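Local coordinates for lumazine-binding protein (Silicibacter pomeroyi DSS-3, PDB 3FKA), which is of unknown function but has the NTF2-like fold and belongs to a family of putative lumazine-binding proteins, at the interface of chains A and B. Coordinates in Å, arbitrary orientation; residue numbers count along the deposited sequence, not the author numbering. Chains: chain A/B, uncharacterized NTF-2 like protein.

The four contacts lie along one two-fold symmetric interface between chains A and B. Contact 1 and contact 2 sit about 8 Å apart, measured between the centres of their C-alpha atoms, and share A:Val116; contact 3 and contact 4, about 9 Å apart, share A:Leu104 and B:Leu48. The two pairs are separated by about 17 to 22 Å. Contacts 3 and 4 repeat contact 2 in part, with the chains exchanged. Strands 95-106 and 109-119 contribute to all four contacts, 38-44 and 47-52 to contacts 2, 3 and 4, and 83-92 to contacts 1 and 4, suggesting a sheet-to-sheet dimer within the deposited tetramer.

Contact 1: the interface of chains A and B. Residues chain A 98, 100, 116-118; chain B 82-85, 102.
B:Ile83 pushes its side chain against A:Phe100 where the sheets of two NTF2-like subunits face each other. Its CG1 branch stands between the backbone N and the carbonyl carbon (chi1 59°), which carries CD1 over one face of the phenyl ring, offset toward the rim and 3.6 Å from A:Phe100 CD2. The same methyl also touches the main chain of A:Asp98 and A:Tyr117, while the other branch, CG2, lies 3.4 Å from the carbonyl oxygen O of A:Tyr117. Farther along strand 83-92, the backbone N of B:Ala84 comes to the edge of the phenyl ring, and selenomethionine B:Met85 crosses the ring obliquely, its SE 3.8 Å from A:Phe100 CB. An alanine in place of A:Phe100 would probably leave B:Ile83 CD1 and the B:Met85 tip without their aromatic partner and open a gap between the sheets. A:Val116 slides antiparallel past B:Ile83 and turns CG1 toward B:Thr102 CB at 3.9 Å. At the polar margin, water 1 links A:Tyr117 O to the B:Asp82 carboxylate atom OD1. Nearby, A:Arg118 is held within its own chain: NE donates to A:Asp98 OD2 at 2.7 Å, nearly in the guanidinium plane and onto the anti lone pair; its aliphatic CG passes B:Ile83 at about a right angle.

Contact 2: the interface of chains A and B. Residues chain A 41-43, 48, 50, 116; chain B 35, 104-106, 113.
A:Leu48 and B:Leu104 meet through their methyls at the apolar centre of this sheet-to-sheet contact between NTF2-like subunits. The pair is tight, with A:Leu48 CD1 3.3 Å from B:Leu104 CD2. Beside it, A:Val41 and B:Val113 reach toward each other tip to tip, CG2 of the first 3.8 Å from CG1 of the second. A:Val41 CG2 also lies over the centre of the indole of A:Trp50, in its own chain, bracing that ring from one face. The far rim of the indole then points into chain B: CZ3 of A:Trp50 stands above the phenyl ring of B:Phe35, 3.5 Å from its CG, in an edge-to-face arrangement with the planes 58° apart. B:Val113 CG1 fills in beside A:Trp50 CH2 and also receives A:Val116 CG1. Outward from this packing, the isobutyl group of A:Leu48 crosses B:His106 at about a right angle, with CD2 over one face of the imidazole, toward its rim. The edge of that ring carries the polar contact. A:His43 NE2 and B:His106 ND1 share a nearly straight hydrogen bond of 2.9 Å (169° at H); the structure alone does not show which nitrogen donates. CG of B:His106 is anti to the backbone N (chi1 179°), which extends the imidazole toward A:His43.

Contact 3: the interface of chains A and B. Residues chain A 35, 37-38, 104, 113; chain B 39, 41, 48, 50.
B:Trp50 lies flat beneath A:Lys37 at this junction of two NTF2-like sheets, and its indole is covered on both faces. The lysine slides past the ring in the opposite direction: its CB sits over one face toward the rim, 3.4 Å from B:Trp50 CZ2, and its CD rests 3.8 Å from the centroid of the five-membered ring of B:Trp50 in a CH-pi contact. The extended middle of the lysine chain (chi2 177°) keeps CB and CD along the same face before the tip bends at chi4. On the opposite face, B:Val41 CG2 from the same chain stands over the ring centre. The same methyl meets A:Val113 CG1 tip to tip at 3.7 Å. A:Phe35 comes to the edge of the indole, its CB 3.6 Å from B:Trp50 CZ3 and its CD2 in the ring plane. An alanine in place of B:Trp50 would probably leave the aliphatic part of A:Lys37 without its flat support and open a gap beside A:Phe35. Farther along, A:Leu104 and B:Leu48 cross with tightly packed methyls, CD2 of the former 3.4 Å from CD1 of the latter. A water-mediated link also crosses here: water 2 joins the carbonyl oxygen O of A:Val113 to the hydroxyl OG of B:Ser39.

Contact 4: the interface of chains A and B. Residues chain A 82-83, 104-106; chain B 42-43, 48, 117-118.
B:His43 is gripped from both nitrogens by chain A. Its CG is anti to the carbonyl carbon (chi1 -72°), which sends the ring across to A:Asp82 and A:His106. ND1 donates to the carboxylate atom OD2 of A:Asp82 at 2.8 Å, approaching from above the carboxylate plane, with that plane and the imidazole 51° apart. On the other side of the ring, NE2 shares a nearly straight hydrogen bond of 2.9 Å with A:His106 ND1 (171° at H). Together the two bonds fix the rotation of the imidazole, while CE1 points at the backbone carbonyl of A:Leu105. Around this polar row the packing is close: A:Leu104 places CG 3.9 Å from B:His43 CE1, and A:His106 is flanked by B:Leu48, whose CB lies 3.6 Å from A:His106 CE1. On the A:Asp82 OD1 side the contact is mediated by water. Water 3 joins A:Asp82 OD1, at 2.8 Å, to the backbone N of B:His43 and the carbonyl oxygen O of B:Tyr117, so the two carboxylate oxygens serve different partners. B:Arg118 makes no salt bridge with A:Asp82, its NE remaining 6.5 Å from OD1 of A:Asp82; instead its aliphatic CG crosses A:Ile83 at about a right angle, in direct apolar packing. By joining directed polar bonds to the leucine packing, the site probably sets the register of the two NTF2-like subunits and helps hold the dimer together.

Contact 1: the interface of chains A and B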
loop_
_atom_site.group_PDB
_atom_site.type_symbol
_atom_site.label_atom_id
_atom_site.label_comp_id
_atom_site.label_asym_id
_atom_site.label_seq_id
_atom_site.Cartn_x
_atom_site.Cartn_y
_atom_site.Cartn_z
ATOM N N ASP A 98 10.105 -2.243 -11.561
ATOM C CA ASP A 98 9.273 -2.047 -10.390
ATOM C C ASP A 98 9.864 -3.068 -9.463
ATOM O O ASP A 98 9.933 -4.229 -9.842
ATOM C CB ASP A 98 7.810 -2.364 -10.595
ATOM C CG ASP A 98 7.122 -1.300 -11.348
ATOM O OD1 ASP A 98 7.008 -0.195 -10.789
ATOM O OD2 ASP A 98 6.684 -1.557 -12.480
ATOM N N PHE A 100 9.650 -4.710 -5.566
ATOM C CA PHE A 100 8.894 -4.871 -4.320
ATOM C C PHE A 100 9.904 -5.478 -3.356
ATOM O O PHE A 100 10.424 -6.579 -3.624
ATOM C CB PHE A 100 7.661 -5.765 -4.393
ATOM C CG PHE A 100 6.496 -5.219 -5.209
ATOM C CD1 PHE A 100 6.194 -3.867 -5.290
ATOM C CD2 PHE A 100 5.571 -6.107 -5.713
ATOM C CE1 PHE A 100 5.046 -3.435 -5.968
ATOM C CE2 PHE A 100 4.450 -5.675 -6.369
ATOM C CZ PHE A 100 4.190 -4.340 -6.493
ATOM N N VAL A 116 11.576 -8.723 -5.225
ATOM C CA VAL A 116 10.961 -9.303 -6.402
ATOM C C VAL A 116 10.871 -8.083 -7.351
ATOM O O VAL A 116 10.700 -6.954 -6.902
ATOM C CB VAL A 116 9.604 -10.037 -6.238
ATOM C CG1 VAL A 116 9.788 -11.305 -5.403
ATOM C CG2 VAL A 116 8.528 -9.116 -5.661
ATOM N N TYR A 117 11.035 -8.312 -8.642
ATOM C CA TYR A 117 11.009 -7.246 -9.604
ATOM C C TYR A 117 10.374 -7.662 -10.910
ATOM O O TYR A 117 10.253 -8.853 -11.208
ATOM C CB TYR A 117 12.449 -6.782 -9.951
ATOM C CG TYR A 117 13.249 -7.854 -10.689
ATOM C CD1 TYR A 117 13.187 -7.974 -12.080
ATOM C CD2 TYR A 117 14.021 -8.780 -9.993
ATOM C CE1 TYR A 117 13.865 -8.976 -12.744
ATOM C CE2 TYR A 117 14.693 -9.786 -10.649
ATOM C CZ TYR A 117 14.645 -9.870 -12.026
ATOM O OH TYR A 117 15.325 -10.877 -12.699
ATOM N N ARG A 118 9.950 -6.658 -11.670
ATOM C CA ARG A 118 9.475 -6.902 -13.025
ATOM C C ARG A 118 10.059 -5.757 -13.862
ATOM O O ARG A 118 10.239 -4.613 -13.386
ATOM C CB ARG A 118 7.964 -7.040 -13.148
ATOM C CG ARG A 118 7.126 -5.798 -12.961
ATOM C CD ARG A 118 7.057 -4.889 -14.173
ATOM N NE ARG A 118 6.115 -3.792 -13.946
ATOM C CZ ARG A 118 4.956 -3.595 -14.569
ATOM N NH1 ARG A 118 4.500 -4.364 -15.550
ATOM N NH2 ARG A 118 4.235 -2.533 -14.213
ATOM N N ASP B 82 3.847 -9.119 -13.239
ATOM C CA ASP B 82 3.885 -10.476 -12.683
ATOM C C ASP B 82 4.385 -10.561 -11.217
ATOM O O ASP B 82 4.723 -11.666 -10.761
ATOM C CB ASP B 82 4.644 -11.426 -13.635
ATOM C CG ASP B 82 6.091 -11.057 -13.855
ATOM O OD1 ASP B 82 6.591 -10.121 -13.213
ATOM O OD2 ASP B 82 6.715 -11.744 -14.701
ATOM N N ILE B 83 4.474 -9.423 -10.520
ATOM C CA ILE B 83 4.875 -9.400 -9.107
ATOM C C ILE B 83 3.760 -8.816 -8.239
ATOM O O ILE B 83 2.983 -7.956 -8.682
ATOM C CB ILE B 83 6.244 -8.692 -8.842
ATOM C CG1 ILE B 83 6.260 -7.241 -9.313
ATOM C CG2 ILE B 83 7.381 -9.500 -9.509
ATOM C CD1 ILE B 83 7.483 -6.443 -8.793
ATOM N N ALA B 84 3.679 -9.312 -7.008
ATOM C CA ALA B 84 2.692 -8.826 -6.046
ATOM C C ALA B 84 3.275 -8.825 -4.657
ATOM O O ALA B 84 4.235 -9.573 -4.365
ATOM C CB ALA B 84 1.413 -9.666 -6.060
HETATM N N MSE B 85 2.724 -7.965 -3.817
HETATM C CA MSE B 85 3.137 -7.897 -2.435
HETATM C C MSE B 85 1.845 -7.717 -1.640
HETATM O O MSE B 85 1.016 -6.878 -2.006
HETATM C CB MSE B 85 4.150 -6.794 -2.276
HETATM C CG MSE B 85 4.807 -6.810 -0.964
HETATM SE SE MSE B 85 6.235 -5.496 -0.906
HETATM C CE MSE B 85 5.301 -3.905 -1.577
ATOM N N THR B 102 5.827 -11.614 -0.621
ATOM C CA THR B 102 6.254 -11.213 -1.973
ATOM C C THR B 102 5.806 -12.435 -2.784
ATOM O O THR B 102 5.988 -13.585 -2.328
ATOM C CB THR B 102 7.745 -10.895 -2.148
ATOM O OG1 THR B 102 8.546 -11.953 -1.612
ATOM C CG2 THR B 102 8.071 -9.602 -1.428
HETATM O O HOH W 1 9.376 -10.408 -13.277
#

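Contact 2: the interface of chains A and B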
loop_
_atom_site.group_PDB
_atom_site.type_symbol
_atom_site.label_atom_id
_atom_site.label_comp_id
_atom_site.label_asym_id
_atom_site.label_seq_id
_atom_site.Cartn_x
_atom_site.Cartn_y
_atom_site.Cartn_z
ATOM N N VAL A 41 14.393 -11.985 -7.114
ATOM C CA VAL A 41 13.628 -12.878 -7.973
ATOM C C VAL A 41 12.756 -12.159 -8.979
ATOM O O VAL A 41 12.055 -11.216 -8.643
ATOM C CB VAL A 41 12.712 -13.769 -7.063
ATOM C CG1 VAL A 41 11.828 -14.750 -7.857
ATOM C CG2 VAL A 41 13.559 -14.511 -6.039
ATOM N N GLY A 42 12.767 -12.643 -10.210
ATOM C CA GLY A 42 11.942 -12.070 -11.266
ATOM C C GLY A 42 12.195 -12.757 -12.583
ATOM O O GLY A 42 12.984 -13.694 -12.653
ATOM N N HIS A 43 11.486 -12.322 -13.611
ATOM C CA HIS A 43 11.681 -12.882 -14.944
ATOM C C HIS A 43 12.595 -11.996 -15.774
ATOM O O HIS A 43 12.551 -10.757 -15.686
ATOM C CB HIS A 43 10.372 -13.088 -15.687
ATOM C CG HIS A 43 9.519 -14.146 -15.082
ATOM N ND1 HIS A 43 8.378 -13.870 -14.363
ATOM C CD2 HIS A 43 9.684 -15.487 -15.033
ATOM C CE1 HIS A 43 7.856 -15.005 -13.934
ATOM N NE2 HIS A 43 8.627 -16.001 -14.327
ATOM N N LEU A 48 13.011 -17.495 -15.304
ATOM C CA LEU A 48 12.926 -17.160 -13.902
ATOM C C LEU A 48 14.367 -17.036 -13.435
ATOM O O LEU A 48 15.137 -17.991 -13.558
ATOM C CB LEU A 48 12.280 -18.270 -13.086
ATOM C CG LEU A 48 12.259 -18.165 -11.551
ATOM C CD1 LEU A 48 11.490 -16.920 -11.120
ATOM C CD2 LEU A 48 11.694 -19.426 -10.931
ATOM N N TRP A 50 16.511 -16.519 -10.128
ATOM C CA TRP A 50 16.429 -16.556 -8.684
ATOM C C TRP A 50 17.856 -16.369 -8.199
ATOM O O TRP A 50 18.618 -17.324 -8.158
ATOM C CB TRP A 50 15.860 -17.878 -8.220
ATOM C CG TRP A 50 15.501 -17.863 -6.780
ATOM C CD1 TRP A 50 16.334 -17.808 -5.712
ATOM C CD2 TRP A 50 14.177 -17.934 -6.258
ATOM N NE1 TRP A 50 15.602 -17.812 -4.541
ATOM C CE2 TRP A 50 14.276 -17.921 -4.857
ATOM C CE3 TRP A 50 12.914 -18.041 -6.848
ATOM C CZ2 TRP A 50 13.156 -17.969 -4.034
ATOM C CZ3 TRP A 50 11.807 -18.081 -6.030
ATOM C CH2 TRP A 50 11.934 -18.060 -4.640
ATOM N N VAL A 116 11.576 -8.723 -5.225
ATOM C CA VAL A 116 10.961 -9.303 -6.402
ATOM C C VAL A 116 10.871 -8.083 -7.351
ATOM O O VAL A 116 10.700 -6.954 -6.902
ATOM C CB VAL A 116 9.604 -10.037 -6.238
ATOM C CG1 VAL A 116 9.788 -11.305 -5.403
ATOM C CG2 VAL A 116 8.528 -9.116 -5.661
ATOM N N PHE B 35 7.564 -21.386 -3.158
ATOM C CA PHE B 35 8.713 -21.828 -3.915
ATOM C C PHE B 35 9.653 -22.619 -3.013
ATOM O O PHE B 35 9.733 -22.357 -1.805
ATOM C CB PHE B 35 9.498 -20.645 -4.505
ATOM C CG PHE B 35 8.921 -20.097 -5.778
ATOM C CD1 PHE B 35 9.233 -20.715 -6.981
ATOM C CD2 PHE B 35 8.119 -18.968 -5.805
ATOM C CE1 PHE B 35 8.747 -20.228 -8.203
ATOM C CE2 PHE B 35 7.630 -18.470 -7.044
ATOM C CZ PHE B 35 7.938 -19.122 -8.226
ATOM N N LEU B 104 5.152 -14.125 -6.961
ATOM C CA LEU B 104 5.488 -14.072 -8.374
ATOM C C LEU B 104 4.507 -14.913 -9.174
ATOM O O LEU B 104 4.188 -16.034 -8.778
ATOM C CB LEU B 104 6.873 -14.631 -8.624
ATOM C CG LEU B 104 7.439 -14.585 -10.048
ATOM C CD1 LEU B 104 7.797 -13.148 -10.469
ATOM C CD2 LEU B 104 8.673 -15.497 -10.167
ATOM N N LEU B 105 4.052 -14.368 -10.295
ATOM C CA LEU B 105 3.187 -15.075 -11.225
ATOM C C LEU B 105 4.172 -15.839 -12.087
ATOM O O LEU B 105 4.881 -15.221 -12.881
ATOM C CB LEU B 105 2.356 -14.120 -12.070
ATOM C CG LEU B 105 1.514 -14.729 -13.201
ATOM C CD1 LEU B 105 0.492 -15.717 -12.699
ATOM C CD2 LEU B 105 0.837 -13.593 -13.960
ATOM N N HIS B 106 4.185 -17.161 -11.978
ATOM C CA HIS B 106 5.150 -17.970 -12.714
ATOM C C HIS B 106 4.463 -19.207 -13.274
ATOM O O HIS B 106 3.765 -19.923 -12.544
ATOM C CB HIS B 106 6.297 -18.335 -11.782
ATOM C CG HIS B 106 7.347 -19.183 -12.418
ATOM N ND1 HIS B 106 8.162 -18.724 -13.433
ATOM C CD2 HIS B 106 7.750 -20.441 -12.147
ATOM C CE1 HIS B 106 8.984 -19.693 -13.796
ATOM N NE2 HIS B 106 8.758 -20.744 -13.030
ATOM N N VAL B 113 7.153 -16.169 -2.784
ATOM C CA VAL B 113 8.599 -16.070 -2.801
ATOM C C VAL B 113 9.162 -15.918 -1.385
ATOM O O VAL B 113 10.177 -16.540 -1.053
ATOM C CB VAL B 113 9.061 -14.899 -3.708
ATOM C CG1 VAL B 113 10.609 -14.678 -3.612
ATOM C CG2 VAL B 113 8.618 -15.163 -5.145
#

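Contact 3: the interface of chains A and B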
loop_
_atom_site.group_PDB
_atom_site.type_symbol
_atom_site.label_atom_id
_atom_site.label_comp_id
_atom_site.label_asym_id
_atom_site.label_seq_id
_atom_site.Cartn_x
_atom_site.Cartn_y
_atom_site.Cartn_z
ATOM N N PHE A 35 20.205 -8.991 3.722
ATOM C CA PHE A 35 20.587 -10.154 4.514
ATOM C C PHE A 35 21.304 -11.152 3.594
ATOM O O PHE A 35 21.035 -11.214 2.373
ATOM C CB PHE A 35 19.398 -10.850 5.165
ATOM C CG PHE A 35 18.910 -10.207 6.419
ATOM C CD1 PHE A 35 19.619 -10.357 7.586
ATOM C CD2 PHE A 35 17.689 -9.563 6.465
ATOM C CE1 PHE A 35 19.152 -9.802 8.790
ATOM C CE2 PHE A 35 17.217 -9.036 7.657
ATOM C CZ PHE A 35 17.948 -9.164 8.811
ATOM N N LYS A 37 20.933 -14.327 3.207
ATOM C CA LYS A 37 20.025 -15.273 2.554
ATOM C C LYS A 37 18.934 -14.600 1.696
ATOM O O LYS A 37 18.057 -15.292 1.161
ATOM C CB LYS A 37 19.413 -16.232 3.583
ATOM C CG LYS A 37 20.397 -17.193 4.163
ATOM C CD LYS A 37 19.748 -18.070 5.221
ATOM C CE LYS A 37 20.762 -19.022 5.813
ATOM N NZ LYS A 37 21.938 -18.352 6.425
ATOM N N ALA A 38 18.997 -13.274 1.538
ATOM C CA ALA A 38 18.031 -12.571 0.726
ATOM C C ALA A 38 18.142 -13.022 -0.736
ATOM O O ALA A 38 19.215 -13.402 -1.203
ATOM C CB ALA A 38 18.263 -11.083 0.826
ATOM N N LEU A 104 13.344 -6.075 7.328
ATOM C CA LEU A 104 13.245 -6.314 8.762
ATOM C C LEU A 104 14.241 -5.427 9.491
ATOM O O LEU A 104 15.402 -5.311 9.088
ATOM C CB LEU A 104 13.605 -7.761 9.090
ATOM C CG LEU A 104 13.531 -8.245 10.527
ATOM C CD1 LEU A 104 12.091 -8.252 11.007
ATOM C CD2 LEU A 104 14.195 -9.641 10.623
ATOM N N VAL A 113 15.072 -8.497 3.160
ATOM C CA VAL A 113 14.824 -9.938 3.193
ATOM C C VAL A 113 14.543 -10.517 1.816
ATOM O O VAL A 113 15.038 -11.575 1.459
ATOM C CB VAL A 113 13.636 -10.242 4.157
ATOM C CG1 VAL A 113 13.210 -11.718 4.059
ATOM C CG2 VAL A 113 14.006 -9.821 5.600
ATOM N N SER B 39 11.535 -18.180 1.844
ATOM C CA SER B 39 11.934 -17.927 3.219
ATOM C C SER B 39 10.779 -17.393 4.059
ATOM O O SER B 39 9.862 -16.789 3.508
ATOM C CB SER B 39 13.034 -16.874 3.227
ATOM O OG SER B 39 12.538 -15.654 2.644
ATOM N N VAL B 41 10.677 -15.207 7.548
ATOM C CA VAL B 41 11.588 -14.456 8.405
ATOM C C VAL B 41 10.916 -13.487 9.360
ATOM O O VAL B 41 10.021 -12.758 8.983
ATOM C CB VAL B 41 12.567 -13.627 7.520
ATOM C CG1 VAL B 41 13.649 -12.967 8.353
ATOM C CG2 VAL B 41 13.188 -14.504 6.418
ATOM N N LEU B 48 16.198 -13.449 15.739
ATOM C CA LEU B 48 15.988 -13.545 14.314
ATOM C C LEU B 48 15.814 -15.009 13.974
ATOM O O LEU B 48 16.672 -15.832 14.336
ATOM C CB LEU B 48 17.205 -13.015 13.552
ATOM C CG LEU B 48 17.262 -13.112 12.030
ATOM C CD1 LEU B 48 16.104 -12.347 11.400
ATOM C CD2 LEU B 48 18.624 -12.601 11.523
ATOM N N TRP B 50 15.203 -17.268 10.680
ATOM C CA TRP B 50 15.154 -17.329 9.225
ATOM C C TRP B 50 14.851 -18.774 8.876
ATOM O O TRP B 50 15.743 -19.639 8.949
ATOM C CB TRP B 50 16.482 -16.892 8.607
ATOM C CG TRP B 50 16.368 -16.729 7.121
ATOM C CD1 TRP B 50 16.197 -17.714 6.187
ATOM C CD2 TRP B 50 16.478 -15.507 6.400
ATOM N NE1 TRP B 50 16.146 -17.172 4.933
ATOM C CE2 TRP B 50 16.318 -15.813 5.036
ATOM C CE3 TRP B 50 16.686 -14.176 6.782
ATOM C CZ2 TRP B 50 16.341 -14.832 4.047
ATOM C CZ3 TRP B 50 16.717 -13.205 5.793
ATOM C CH2 TRP B 50 16.559 -13.542 4.449
HETATM O O HOH W 2 14.233 -14.187 0.686
#

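Contact 4: the interface of chains A and B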
loop_
_atom_site.group_PDB
_atom_site.type_symbol
_atom_site.label_atom_id
_atom_site.label_comp_id
_atom_site.label_asym_id
_atom_site.label_seq_id
_atom_site.Cartn_x
_atom_site.Cartn_y
_atom_site.Cartn_z
ATOM N N ASP A 82 8.412 -3.987 13.343
ATOM C CA ASP A 82 9.782 -4.100 12.843
ATOM C C ASP A 82 9.872 -4.651 11.421
ATOM O O ASP A 82 10.960 -5.066 11.002
ATOM C CB ASP A 82 10.670 -4.900 13.826
ATOM C CG ASP A 82 10.243 -6.347 14.024
ATOM O OD1 ASP A 82 9.374 -6.861 13.307
ATOM O OD2 ASP A 82 10.817 -6.985 14.939
ATOM N N ILE A 83 8.760 -4.678 10.679
ATOM C CA ILE A 83 8.817 -5.118 9.287
ATOM C C ILE A 83 8.297 -4.007 8.360
ATOM O O ILE A 83 7.471 -3.181 8.764
ATOM C CB ILE A 83 8.073 -6.486 9.026
ATOM C CG1 ILE A 83 6.600 -6.408 9.415
ATOM C CG2 ILE A 83 8.823 -7.608 9.753
ATOM C CD1 ILE A 83 5.742 -7.581 8.947
ATOM N N LEU A 104 13.344 -6.075 7.328
ATOM C CA LEU A 104 13.245 -6.314 8.762
ATOM C C LEU A 104 14.241 -5.427 9.491
ATOM O O LEU A 104 15.402 -5.311 9.088
ATOM C CB LEU A 104 13.605 -7.761 9.090
ATOM C CG LEU A 104 13.531 -8.245 10.527
ATOM C CD1 LEU A 104 12.091 -8.252 11.007
ATOM C CD2 LEU A 104 14.195 -9.641 10.623
ATOM N N LEU A 105 13.776 -4.806 10.569
ATOM C CA LEU A 105 14.598 -3.971 11.432
ATOM C C LEU A 105 15.227 -4.941 12.407
ATOM O O LEU A 105 14.517 -5.475 13.267
ATOM C CB LEU A 105 13.763 -2.916 12.178
ATOM C CG LEU A 105 14.532 -2.058 13.201
ATOM C CD1 LEU A 105 15.653 -1.264 12.543
ATOM C CD2 LEU A 105 13.564 -1.145 13.901
ATOM N N HIS A 106 16.540 -5.152 12.311
ATOM C CA HIS A 106 17.257 -6.096 13.166
ATOM C C HIS A 106 18.500 -5.462 13.744
ATOM O O HIS A 106 19.334 -4.953 13.001
ATOM C CB HIS A 106 17.626 -7.363 12.370
ATOM C CG HIS A 106 18.396 -8.377 13.168
ATOM N ND1 HIS A 106 17.814 -9.126 14.164
ATOM C CD2 HIS A 106 19.691 -8.768 13.116
ATOM C CE1 HIS A 106 18.721 -9.916 14.705
ATOM N NE2 HIS A 106 19.868 -9.727 14.079
ATOM N N GLY B 42 11.384 -13.445 10.595
ATOM C CA GLY B 42 10.858 -12.491 11.565
ATOM C C GLY B 42 11.537 -12.707 12.880
ATOM O O GLY B 42 12.447 -13.553 12.968
ATOM N N HIS B 43 11.150 -11.898 13.866
ATOM C CA HIS B 43 11.648 -12.039 15.227
ATOM C C HIS B 43 10.656 -12.920 15.977
ATOM O O HIS B 43 9.441 -12.704 15.909
ATOM C CB HIS B 43 11.861 -10.719 15.949
ATOM C CG HIS B 43 13.034 -9.959 15.436
ATOM N ND1 HIS B 43 12.919 -8.766 14.764
ATOM C CD2 HIS B 43 14.352 -10.268 15.442
ATOM C CE1 HIS B 43 14.124 -8.361 14.400
ATOM N NE2 HIS B 43 15.011 -9.250 14.812
ATOM N N LEU B 48 16.198 -13.449 15.739
ATOM C CA LEU B 48 15.988 -13.545 14.314
ATOM C C LEU B 48 15.814 -15.009 13.974
ATOM O O LEU B 48 16.672 -15.832 14.336
ATOM C CB LEU B 48 17.205 -13.015 13.552
ATOM C CG LEU B 48 17.262 -13.112 12.030
ATOM C CD1 LEU B 48 16.104 -12.347 11.400
ATOM C CD2 LEU B 48 18.624 -12.601 11.523
ATOM N N TYR B 117 7.287 -11.451 8.841
ATOM C CA TYR B 117 6.212 -11.277 9.785
ATOM C C TYR B 117 6.654 -10.617 11.072
ATOM O O TYR B 117 7.866 -10.542 11.400
ATOM C CB TYR B 117 5.602 -12.657 10.150
ATOM C CG TYR B 117 6.582 -13.511 10.940
ATOM C CD1 TYR B 117 6.700 -13.391 12.338
ATOM C CD2 TYR B 117 7.449 -14.378 10.288
ATOM C CE1 TYR B 117 7.637 -14.110 13.058
ATOM C CE2 TYR B 117 8.384 -15.129 11.021
ATOM C CZ TYR B 117 8.474 -14.985 12.399
ATOM O OH TYR B 117 9.400 -15.736 13.108
ATOM N N ARG B 118 5.675 -10.090 11.791
ATOM C CA ARG B 118 5.924 -9.571 13.128
ATOM C C ARG B 118 4.735 -10.036 13.958
ATOM O O ARG B 118 3.617 -10.134 13.452
ATOM C CB ARG B 118 6.177 -8.059 13.193
ATOM C CG ARG B 118 5.027 -7.102 12.956
ATOM C CD ARG B 118 4.029 -6.964 14.141
ATOM N NE ARG B 118 2.993 -5.982 13.845
ATOM C CZ ARG B 118 2.826 -4.798 14.440
ATOM N NH1 ARG B 118 3.596 -4.362 15.436
ATOM N NH2 ARG B 118 1.828 -4.028 14.026
HETATM O O HOH W 3 9.367 -9.675 13.431
#